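Local structure of devB protein (Vibrio cholerae O1 biovar eltor str. N16961, 1Y89) at residues D20-Y24 against F132-L136; W59-W65 against M94-H100; L181-I187 against I218-S222. The protein is of unestablished function but probably hydrolyses 6-phosphogluconolactone in the pentose phosphate pathway. All blocks are in the same frame, centred on the assembly; numbering follows the deposited sequence. Where two conformers were deposited one is given.

Interaction 1 of 3, residues D20-Y24 against F132-L136; sequences DMLAY and FDWIL. With PE5 (3,6,9,12,15,18,21,24-octaoxahexacosan-1-ol), chain F.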
loop_
_atom_site.group_PDB
_atom_site.type_symbol
_atom_site.label_atom_id
_atom_site.label_comp_id
_atom_site.label_asym_id
_atom_site.label_seq_id
_atom_site.Cartn_x
_atom_site.Cartn_y
_atom_site.Cartn_z
ATOM N N ASP A 20 3.507 -11.427 -2.231
ATOM C CA ASP A 20 4.286 -10.621 -3.186
ATOM C C ASP A 20 5.437 -11.459 -3.756
ATOM O O ASP A 20 5.693 -11.413 -4.953
ATOM C CB ASP A 20 4.849 -9.368 -2.493
ATOM C CG ASP A 20 3.837 -8.248 -2.390
ATOM O OD1 ASP A 20 2.690 -8.421 -2.844
ATOM O OD2 ASP A 20 4.177 -7.185 -1.844
HETATM N N MSE A 21 6.109 -12.225 -2.893
HETATM C CA MSE A 21 7.209 -13.100 -3.325
HETATM C C MSE A 21 6.723 -14.068 -4.422
HETATM O O MSE A 21 7.384 -14.266 -5.442
HETATM C CB MSE A 21 7.754 -13.869 -2.113
HETATM C CG MSE A 21 9.116 -14.456 -2.284
HETATM SE SE MSE A 21 10.439 -12.983 -2.148
HETATM C CE MSE A 21 10.582 -12.775 -0.333
ATOM N N LEU A 22 5.579 -14.694 -4.179
ATOM C CA LEU A 22 4.927 -15.533 -5.191
ATOM C C LEU A 22 4.701 -14.772 -6.515
ATOM O O LEU A 22 5.091 -15.248 -7.606
ATOM C CB LEU A 22 3.582 -16.062 -4.646
ATOM C CG LEU A 22 2.755 -16.987 -5.560
ATOM C CD1 LEU A 22 3.593 -18.150 -6.054
ATOM C CD2 LEU A 22 1.503 -17.515 -4.847
ATOM N N ALA A 23 4.057 -13.605 -6.436
ATOM C CA ALA A 23 3.742 -12.841 -7.653
ATOM C C ALA A 23 5.013 -12.422 -8.404
ATOM O O ALA A 23 5.089 -12.529 -9.635
ATOM C CB ALA A 23 2.900 -11.576 -7.295
ATOM N N TYR A 24 6.016 -11.960 -7.663
ATOM C CA TYR A 24 7.306 -11.646 -8.282
ATOM C C TYR A 24 7.845 -12.847 -9.059
ATOM O O TYR A 24 8.322 -12.681 -10.180
ATOM C CB TYR A 24 8.344 -11.251 -7.225
ATOM C CG TYR A 24 8.300 -9.794 -6.798
ATOM C CD1 TYR A 24 8.494 -8.757 -7.743
ATOM C CD2 TYR A 24 8.140 -9.444 -5.438
ATOM C CE1 TYR A 24 8.498 -7.402 -7.336
ATOM C CE2 TYR A 24 8.136 -8.093 -5.033
ATOM C CZ TYR A 24 8.311 -7.086 -5.983
ATOM O OH TYR A 24 8.324 -5.758 -5.585
ATOM N N PHE A 132 17.898 -3.014 -7.216
ATOM C CA PHE A 132 17.143 -4.119 -6.645
ATOM C C PHE A 132 15.668 -3.952 -6.937
ATOM O O PHE A 132 15.130 -2.827 -6.934
ATOM C CB PHE A 132 17.399 -4.252 -5.132
ATOM C CG PHE A 132 18.650 -5.056 -4.829
ATOM C CD1 PHE A 132 19.915 -4.475 -4.946
ATOM C CD2 PHE A 132 18.549 -6.409 -4.510
ATOM C CE1 PHE A 132 21.076 -5.221 -4.733
ATOM C CE2 PHE A 132 19.693 -7.194 -4.283
ATOM C CZ PHE A 132 20.947 -6.619 -4.376
ATOM N N ASP A 133 15.026 -5.076 -7.194
ATOM C CA ASP A 133 13.563 -5.085 -7.321
ATOM C C ASP A 133 12.915 -4.859 -5.968
ATOM O O ASP A 133 11.871 -4.194 -5.886
ATOM C CB ASP A 133 13.075 -6.401 -7.933
ATOM C CG ASP A 133 13.528 -6.564 -9.362
ATOM O OD1 ASP A 133 12.895 -5.965 -10.261
ATOM O OD2 ASP A 133 14.536 -7.263 -9.585
ATOM N N TRP A 134 13.545 -5.366 -4.910
ATOM C CA TRP A 134 12.929 -5.324 -3.585
ATOM C C TRP A 134 13.980 -5.526 -2.520
ATOM O O TRP A 134 14.771 -6.500 -2.570
ATOM C CB TRP A 134 11.894 -6.446 -3.462
ATOM C CG TRP A 134 10.912 -6.276 -2.293
ATOM C CD1 TRP A 134 10.705 -5.147 -1.526
ATOM C CD2 TRP A 134 9.977 -7.258 -1.835
ATOM N NE1 TRP A 134 9.696 -5.382 -0.607
ATOM C CE2 TRP A 134 9.227 -6.668 -0.785
ATOM C CE3 TRP A 134 9.712 -8.596 -2.203
ATOM C CZ2 TRP A 134 8.193 -7.369 -0.104
ATOM C CZ3 TRP A 134 8.689 -9.290 -1.530
ATOM C CH2 TRP A 134 7.944 -8.669 -0.492
ATOM N N ILE A 135 14.009 -4.627 -1.545
ATOM C CA ILE A 135 14.917 -4.779 -0.418
ATOM C C ILE A 135 14.050 -4.792 0.829
ATOM O O ILE A 135 13.297 -3.820 1.089
ATOM C CB ILE A 135 15.974 -3.627 -0.363
ATOM C CG1 ILE A 135 16.785 -3.568 -1.691
ATOM C CG2 ILE A 135 16.908 -3.782 0.858
ATOM C CD1 ILE A 135 17.891 -2.470 -1.701
ATOM N N LEU A 136 14.179 -5.868 1.608
ATOM C CA LEU A 136 13.489 -5.986 2.911
ATOM C C LEU A 136 14.476 -5.497 3.967
ATOM O O LEU A 136 15.661 -5.955 3.994
ATOM C CB LEU A 136 13.165 -7.468 3.218
ATOM C CG LEU A 136 12.241 -8.171 2.191
ATOM C CD1 LEU A 136 11.807 -9.556 2.780
ATOM C CD2 LEU A 136 11.046 -7.340 1.917
HETATM O O1 PE5 F . 3.158 -8.627 -10.816
HETATM C C1 PE5 F . 4.297 -8.108 -10.116
HETATM C C2 PE5 F . 4.460 -8.812 -8.774
HETATM O O2 PE5 F . 4.838 -7.880 -7.761
HETATM C C3 PE5 F . 4.145 -8.020 -6.531
HETATM C C4 PE5 F . 4.494 -6.817 -5.690
HETATM O O3 PE5 F . 3.511 -5.802 -5.848
HETATM O O HOH W 1 9.560 -4.063 -7.238
#

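Interaction 2 of 3, residues W59-W65 against M94-H100; sequences WKNLHFW and MPAQNIH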
loop_
_atom_site.group_PDB
_atom_site.type_symbol
_atom_site.label_atom_id
_atom_site.label_comp_id
_atom_site.label_asym_id
_atom_site.label_seq_id
_atom_site.Cartn_x
_atom_site.Cartn_y
_atom_site.Cartn_z
ATOM N N TRP A 59 11.003 -20.511 -7.651
ATOM C CA TRP A 59 12.312 -20.131 -7.060
ATOM C C TRP A 59 13.390 -19.860 -8.090
ATOM O O TRP A 59 14.310 -19.086 -7.828
ATOM C CB TRP A 59 12.798 -21.223 -6.082
ATOM C CG TRP A 59 11.815 -21.450 -4.966
ATOM C CD1 TRP A 59 10.963 -22.508 -4.831
ATOM C CD2 TRP A 59 11.530 -20.557 -3.888
ATOM N NE1 TRP A 59 10.188 -22.344 -3.701
ATOM C CE2 TRP A 59 10.533 -21.161 -3.098
ATOM C CE3 TRP A 59 12.067 -19.318 -3.473
ATOM C CZ2 TRP A 59 10.027 -20.557 -1.945
ATOM C CZ3 TRP A 59 11.562 -18.720 -2.308
ATOM C CH2 TRP A 59 10.561 -19.343 -1.573
ATOM N N LYS A 60 13.285 -20.513 -9.257
ATOM C CA LYS A 60 14.256 -20.329 -10.336
ATOM C C LYS A 60 14.352 -18.876 -10.855
ATOM O O LYS A 60 15.386 -18.483 -11.408
ATOM C CB LYS A 60 13.980 -21.300 -11.510
ATOM C CG LYS A 60 12.710 -20.957 -12.271
ATOM C CD LYS A 60 12.305 -22.036 -13.301
ATOM C CE LYS A 60 10.878 -21.781 -13.859
ATOM N NZ LYS A 60 10.574 -22.728 -15.018
ATOM N N ASN A 61 13.276 -18.100 -10.678
ATOM C CA ASN A 61 13.210 -16.682 -11.075
ATOM C C ASN A 61 13.627 -15.670 -9.990
ATOM O O ASN A 61 13.830 -14.479 -10.263
ATOM C CB ASN A 61 11.793 -16.345 -11.563
ATOM C CG ASN A 61 11.439 -17.077 -12.815
ATOM O OD1 ASN A 61 12.325 -17.364 -13.636
ATOM N ND2 ASN A 61 10.144 -17.382 -12.997
ATOM N N LEU A 62 13.780 -16.145 -8.756
ATOM C CA LEU A 62 14.140 -15.247 -7.638
ATOM C C LEU A 62 15.621 -15.345 -7.330
ATOM O O LEU A 62 16.187 -16.421 -7.361
ATOM C CB LEU A 62 13.317 -15.583 -6.370
ATOM C CG LEU A 62 11.788 -15.559 -6.444
ATOM C CD1 LEU A 62 11.151 -15.740 -5.071
ATOM C CD2 LEU A 62 11.288 -14.274 -7.083
ATOM N N HIS A 63 16.256 -14.204 -7.061
ATOM C CA HIS A 63 17.647 -14.164 -6.641
ATOM C C HIS A 63 17.720 -13.496 -5.291
ATOM O O HIS A 63 17.200 -12.390 -5.121
ATOM C CB HIS A 63 18.496 -13.386 -7.676
ATOM C CG HIS A 63 18.645 -14.128 -8.966
ATOM N ND1 HIS A 63 19.799 -14.793 -9.314
ATOM C CD2 HIS A 63 17.738 -14.404 -9.941
ATOM C CE1 HIS A 63 19.625 -15.387 -10.487
ATOM N NE2 HIS A 63 18.379 -15.173 -10.883
ATOM N N PHE A 64 18.324 -14.168 -4.324
ATOM C CA PHE A 64 18.413 -13.611 -2.981
ATOM C C PHE A 64 19.802 -13.120 -2.690
ATOM O O PHE A 64 20.795 -13.833 -2.935
ATOM C CB PHE A 64 17.998 -14.636 -1.902
ATOM C CG PHE A 64 16.537 -14.932 -1.910
ATOM C CD1 PHE A 64 15.601 -13.911 -1.779
ATOM C CD2 PHE A 64 16.088 -16.223 -2.054
ATOM C CE1 PHE A 64 14.212 -14.191 -1.785
ATOM C CE2 PHE A 64 14.709 -16.510 -2.068
ATOM C CZ PHE A 64 13.776 -15.486 -1.935
ATOM N N TRP A 65 19.831 -11.900 -2.149
ATOM C CA TRP A 65 21.059 -11.253 -1.708
ATOM C C TRP A 65 20.766 -10.800 -0.280
ATOM O O TRP A 65 19.627 -10.934 0.168
ATOM C CB TRP A 65 21.379 -10.035 -2.574
ATOM C CG TRP A 65 21.485 -10.329 -4.047
ATOM C CD1 TRP A 65 20.434 -10.535 -4.924
ATOM C CD2 TRP A 65 22.675 -10.404 -4.819
ATOM N NE1 TRP A 65 20.921 -10.761 -6.197
ATOM C CE2 TRP A 65 22.288 -10.653 -6.164
ATOM C CE3 TRP A 65 24.037 -10.260 -4.518
ATOM C CZ2 TRP A 65 23.208 -10.796 -7.189
ATOM C CZ3 TRP A 65 24.961 -10.397 -5.548
ATOM C CH2 TRP A 65 24.535 -10.665 -6.875
HETATM N N MSE A 94 15.647 -24.686 -5.007
HETATM C CA MSE A 94 16.020 -23.405 -5.573
HETATM C C MSE A 94 17.460 -23.533 -6.045
HETATM O O MSE A 94 18.294 -24.045 -5.288
HETATM C CB MSE A 94 15.916 -22.329 -4.494
HETATM C CG MSE A 94 16.592 -21.026 -4.859
HETATM SE SE MSE A 94 15.909 -19.648 -3.671
HETATM C CE MSE A 94 16.487 -18.035 -4.801
ATOM N N PRO A 95 17.763 -23.062 -7.278
ATOM C CA PRO A 95 19.156 -23.187 -7.742
ATOM C C PRO A 95 20.124 -22.506 -6.767
ATOM O O PRO A 95 19.837 -21.411 -6.250
ATOM C CB PRO A 95 19.156 -22.476 -9.107
ATOM C CG PRO A 95 17.736 -22.457 -9.553
ATOM C CD PRO A 95 16.887 -22.420 -8.284
ATOM N N ALA A 96 21.258 -23.171 -6.513
ATOM C CA ALA A 96 22.304 -22.663 -5.630
ATOM C C ALA A 96 22.812 -21.323 -6.181
ATOM O O ALA A 96 23.111 -20.393 -5.423
ATOM C CB ALA A 96 23.456 -23.689 -5.513
ATOM N N GLN A 97 22.858 -21.223 -7.508
ATOM C CA GLN A 97 23.369 -20.027 -8.186
ATOM C C GLN A 97 22.466 -18.807 -7.961
ATOM O O GLN A 97 22.909 -17.679 -8.159
ATOM C CB GLN A 97 23.592 -20.285 -9.705
ATOM C CG GLN A 97 22.276 -20.338 -10.538
ATOM C CD GLN A 97 22.415 -20.961 -11.919
ATOM O OE1 GLN A 97 23.061 -20.387 -12.819
ATOM N NE2 GLN A 97 21.784 -22.142 -12.113
ATOM N N ASN A 98 21.225 -19.026 -7.495
ATOM C CA ASN A 98 20.278 -17.928 -7.272
ATOM C C ASN A 98 20.390 -17.382 -5.845
ATOM O O ASN A 98 19.691 -16.428 -5.459
ATOM C CB ASN A 98 18.827 -18.427 -7.496
ATOM C CG ASN A 98 18.483 -18.583 -8.961
ATOM O OD1 ASN A 98 19.354 -18.852 -9.775
ATOM N ND2 ASN A 98 17.208 -18.404 -9.302
ATOM N N ILE A 99 21.228 -18.021 -5.040
ATOM C CA ILE A 99 21.417 -17.574 -3.660
ATOM C C ILE A 99 22.817 -16.958 -3.547
ATOM O O ILE A 99 23.811 -17.648 -3.678
ATOM C CB ILE A 99 21.219 -18.751 -2.654
ATOM C CG1 ILE A 99 19.852 -19.408 -2.860
ATOM C CG2 ILE A 99 21.376 -18.267 -1.207
ATOM C CD1 ILE A 99 19.692 -20.752 -2.123
ATOM N N HIS A 100 22.891 -15.653 -3.338
ATOM C CA HIS A 100 24.157 -14.944 -3.484
ATOM C C HIS A 100 24.597 -14.506 -2.092
ATOM O O HIS A 100 24.472 -13.325 -1.719
ATOM C CB HIS A 100 23.959 -13.722 -4.386
ATOM C CG HIS A 100 23.371 -14.045 -5.733
ATOM N ND1 HIS A 100 24.143 -14.209 -6.859
ATOM C CD2 HIS A 100 22.087 -14.206 -6.133
ATOM C CE1 HIS A 100 23.367 -14.491 -7.896
ATOM N NE2 HIS A 100 22.107 -14.457 -7.489
#

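Interaction 3 of 3, residues L181-I187 against I218-S222; sequences LQAAKRI and IHSTS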
loop_
_atom_site.group_PDB
_atom_site.type_symbol
_atom_site.label_atom_id
_atom_site.label_comp_id
_atom_site.label_asym_id
_atom_site.label_seq_id
_atom_site.Cartn_x
_atom_site.Cartn_y
_atom_site.Cartn_z
ATOM N N LEU A 181 20.466 1.031 -1.317
ATOM C CA LEU A 181 19.062 1.130 -0.870
ATOM C C LEU A 181 18.257 2.209 -1.584
ATOM O O LEU A 181 17.111 1.985 -1.986
ATOM C CB LEU A 181 18.975 1.351 0.651
ATOM C CG LEU A 181 19.116 0.162 1.582
ATOM C CD1 LEU A 181 20.288 -0.777 1.226
ATOM C CD2 LEU A 181 19.248 0.676 3.090
ATOM N N GLN A 182 18.863 3.377 -1.752
ATOM C CA GLN A 182 18.225 4.499 -2.419
ATOM C C GLN A 182 17.938 4.223 -3.914
ATOM O O GLN A 182 16.968 4.752 -4.475
ATOM C CB GLN A 182 19.118 5.744 -2.258
ATOM C CG GLN A 182 19.208 6.274 -0.814
ATOM C CD GLN A 182 20.388 7.241 -0.602
ATOM O OE1 GLN A 182 21.409 7.146 -1.286
ATOM N NE2 GLN A 182 20.261 8.146 0.380
ATOM N N ALA A 183 18.772 3.393 -4.553
ATOM C CA ALA A 183 18.584 3.054 -5.969
ATOM C C ALA A 183 17.532 1.980 -6.264
ATOM O O ALA A 183 17.175 1.741 -7.433
ATOM C CB ALA A 183 19.941 2.662 -6.585
ATOM N N ALA A 184 17.068 1.296 -5.218
ATOM C CA ALA A 184 16.145 0.164 -5.383
ATOM C C ALA A 184 14.747 0.594 -5.843
ATOM O O ALA A 184 14.317 1.734 -5.592
ATOM C CB ALA A 184 16.074 -0.642 -4.101
ATOM N N LYS A 185 14.036 -0.301 -6.532
ATOM C CA LYS A 185 12.679 0.024 -6.978
ATOM C C LYS A 185 11.710 0.116 -5.791
ATOM O O LYS A 185 10.703 0.844 -5.847
ATOM C CB LYS A 185 12.178 -1.025 -7.958
ATOM C CG LYS A 185 12.969 -1.015 -9.284
ATOM C CD LYS A 185 12.538 -2.199 -10.130
ATOM C CE LYS A 185 13.479 -2.432 -11.366
ATOM N NZ LYS A 185 13.161 -3.743 -12.092
ATOM N N ARG A 186 12.032 -0.615 -4.727
ATOM C CA ARG A 186 11.114 -0.807 -3.613
ATOM C C ARG A 186 11.914 -1.225 -2.402
ATOM O O ARG A 186 12.694 -2.189 -2.478
ATOM C CB ARG A 186 10.081 -1.886 -3.976
ATOM C CG ARG A 186 9.112 -2.233 -2.810
ATOM C CD ARG A 186 8.217 -3.392 -3.239
ATOM N NE ARG A 186 7.232 -3.716 -2.189
ATOM C CZ ARG A 186 6.480 -4.805 -2.171
ATOM N NH1 ARG A 186 6.585 -5.717 -3.149
ATOM N NH2 ARG A 186 5.636 -4.990 -1.154
ATOM N N ILE A 187 11.772 -0.495 -1.292
ATOM C CA ILE A 187 12.384 -0.933 -0.045
ATOM C C ILE A 187 11.285 -0.932 0.998
ATOM O O ILE A 187 10.388 -0.088 0.956
ATOM C CB ILE A 187 13.621 -0.051 0.393
ATOM C CG1 ILE A 187 13.160 1.331 0.905
ATOM C CG2 ILE A 187 14.646 0.127 -0.799
ATOM C CD1 ILE A 187 14.345 2.270 1.420
ATOM N N ILE A 218 16.834 7.112 4.920
ATOM C CA ILE A 218 17.085 6.365 3.691
ATOM C C ILE A 218 15.765 6.023 3.030
ATOM O O ILE A 218 14.917 5.346 3.630
ATOM C CB ILE A 218 17.966 5.095 3.982
ATOM C CG1 ILE A 218 19.406 5.538 4.324
ATOM C CG2 ILE A 218 17.999 4.168 2.754
ATOM C CD1 ILE A 218 20.270 4.414 4.953
ATOM N N HIS A 219 15.554 6.510 1.815
ATOM C CA HIS A 219 14.347 6.110 1.068
ATOM C C HIS A 219 14.718 5.845 -0.386
ATOM O O HIS A 219 15.739 6.363 -0.899
ATOM C CB HIS A 219 13.238 7.194 1.157
ATOM C CG HIS A 219 13.712 8.562 0.798
ATOM N ND1 HIS A 219 14.187 9.456 1.738
ATOM C CD2 HIS A 219 13.796 9.192 -0.403
ATOM C CE1 HIS A 219 14.558 10.572 1.124
ATOM N NE2 HIS A 219 14.335 10.436 -0.174
ATOM N N SER A 220 13.900 5.058 -1.065
ATOM C CA SER A 220 14.074 4.921 -2.505
ATOM C C SER A 220 13.933 6.296 -3.159
ATOM O O SER A 220 12.899 6.994 -2.973
ATOM C CB SER A 220 13.022 3.988 -3.075
ATOM O OG SER A 220 13.144 3.934 -4.479
ATOM N N THR A 221 14.945 6.689 -3.933
ATOM C CA THR A 221 14.924 7.986 -4.623
ATOM C C THR A 221 13.765 8.122 -5.611
ATOM O O THR A 221 13.055 9.123 -5.579
ATOM C CB THR A 221 16.247 8.242 -5.407
ATOM O OG1 THR A 221 17.354 7.946 -4.539
ATOM C CG2 THR A 221 16.345 9.723 -5.920
ATOM N N SER A 222 13.594 7.157 -6.518
ATOM C CA SER A 222 12.537 7.272 -7.529
ATOM C C SER A 222 11.491 6.162 -7.435
ATOM O O SER A 222 10.549 6.100 -8.237
ATOM C CB SER A 222 13.135 7.371 -8.946
ATOM O OG SER A 222 13.953 6.252 -9.254
HETATM O O HOH W 2 15.262 4.833 -6.777
HETATM O O HOH W 3 17.556 8.688 1.151
#

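Interaction 1 of 3, residues D20-Y24 against F132-L136
This contact belongs to the helix-on-sheet layer of a Rossmann-like alpha/beta fold: helix 10-25 packs on the central sheet, running nearly antiparallel to strand 134-137. The axes of helix 20-24 and strand 134-136 come no closer than 12.3 Å and run at 156°, and it takes large side chains to fill such a gap. Trp134 is the main filler. Its CA-to-CB bond points toward the helix, and its indole meets Asp20 and Tyr24, one turn apart, and Met21, next to Asp20. Tyr24 CE2 lies 3.3 Å from Trp134 CE3, but with ring planes at 40° the aromatic pair is oblique. Met21, a selenomethionine, adds a Met-aromatic contact, SE to Trp134 CZ3 4.1 Å, and the CB of Asp20 reaches Trp134 CH2 at 3.8 Å. Arg186 of the neighbouring strand unites the polar ends of Asp20 and Tyr24, by a salt bridge and a hydrogen bond respectively; separately, it makes a cation-pi contact with Trp134. PE5 O2 lies over one face of the Tyr24 ring. The polar link between the segments is indirect, a water 2.7 Å from Tyr24 OH that donates to Asp133 O, also at 2.7 Å.

Interaction 2 of 3, residues W59-W65 against M94-H100
The loop 94-100 joins the Rossmann-like core by lying along the start of strand 62-70, whose other edge pairs with strand 31-35. The backbones meet at Trp59 and Met94, CA atoms 5.2 Å apart, and again from His63 with Asn98 to Trp65 with His100, the last pair at 5.1 Å; between these places the loop bulges outward. One parallel beta bridge, Phe64 with Ile99, fixes the register: Phe64 N donates to Asn98 O (2.9 Å) and His100 N to Phe64 O (2.8 Å). Three knobs of the loop then fill three hollows. Met94, a selenomethionine extended with all three chi angles t, runs its tip into the notch between Trp59, Leu62 and Phe64. Its CE lies 3.3 Å from Phe64 CD2 and 3.0 Å from Leu62 O, while SE makes Met-aromatic contacts with the rings of Trp59 and Phe64, at the edge of the latter. Next, the Asn98 amide plugs the cup of carbonyls made by the 3-10 turn 59-61 and the strand start: ND2 donates to Leu62 O at 3.0 Å and, weakly, to Lys60 O at 2.8 Å and Trp59 O at 3.3 Å. On the flank of His63 and Trp65, the His100 imidazole fills the third hollow. It makes an offset stack with the Trp65 six-membered ring, centroids 3.9 Å apart and planes at 1°, and its CB sits over the same ring in a CH-pi contact. At its rim, His100 NE2 is hydrogen-bonded to His63 ND1 at 3.0 Å.

Interaction 3 of 3, residues L181-I187 against I218-S222
Leu181, on helix 178-183, starts the contact by pressing its CB onto Ile218 CG2 at 3.6 Å. The Gln182 carbonyl faces the loop: Thr221 N donates to Gln182 O at 2.9 Å with a 168° angle, and a water that donates to the same oxygen accepts from Ser222 N. The Gln182 side chain reaches a second water through NE2, and this water also accepts from His219 N. Here the fold explains the pairing. Strands 186-191 and 224-230 are parallel neighbours in the Rossmann-like sheet; 181-187 runs from helix 178-183 into the first, and 218-222 is the loop between helix 214-217 and the second. Ala184 follows, its O accepting from Ser220 OG at 2.7 Å, while that OG is also hydrogen-bonded to Gly223 N. Lys185 points its CA-to-CB bond away and its amine pairs with Asp133. Ile187, now on the strand, turns back toward the loop, and its CD1 stands 3.8 Å from Ile218 O, 3.9 Å from His219 CA and 3.8 Å from Ser220 N.

All three contacts reach the same central sheet, but they differ in burial. In interaction 1, three of five touching residues are buried and none is exposed, whereas interactions 2 and 3 each include exposed residues. Interaction 1 works through large side chains, with its polar link carried by water; the other two add direct hydrogen bonds to their packing. Interaction 1 touches both others. Phe132 CE2 packs on Trp65 CD1 at 3.5 Å and Met21 CG on Leu62 CD1 at 3.7 Å, joining it to interaction 2. A probable hydrogen bond, Phe132 O to Lys185 N at 2.8 Å, joins it to interaction 3 just before neighbouring strands 134-137 and 186-191. Interactions 2 and 3 do not touch, their nearest atoms being about 10 Å apart.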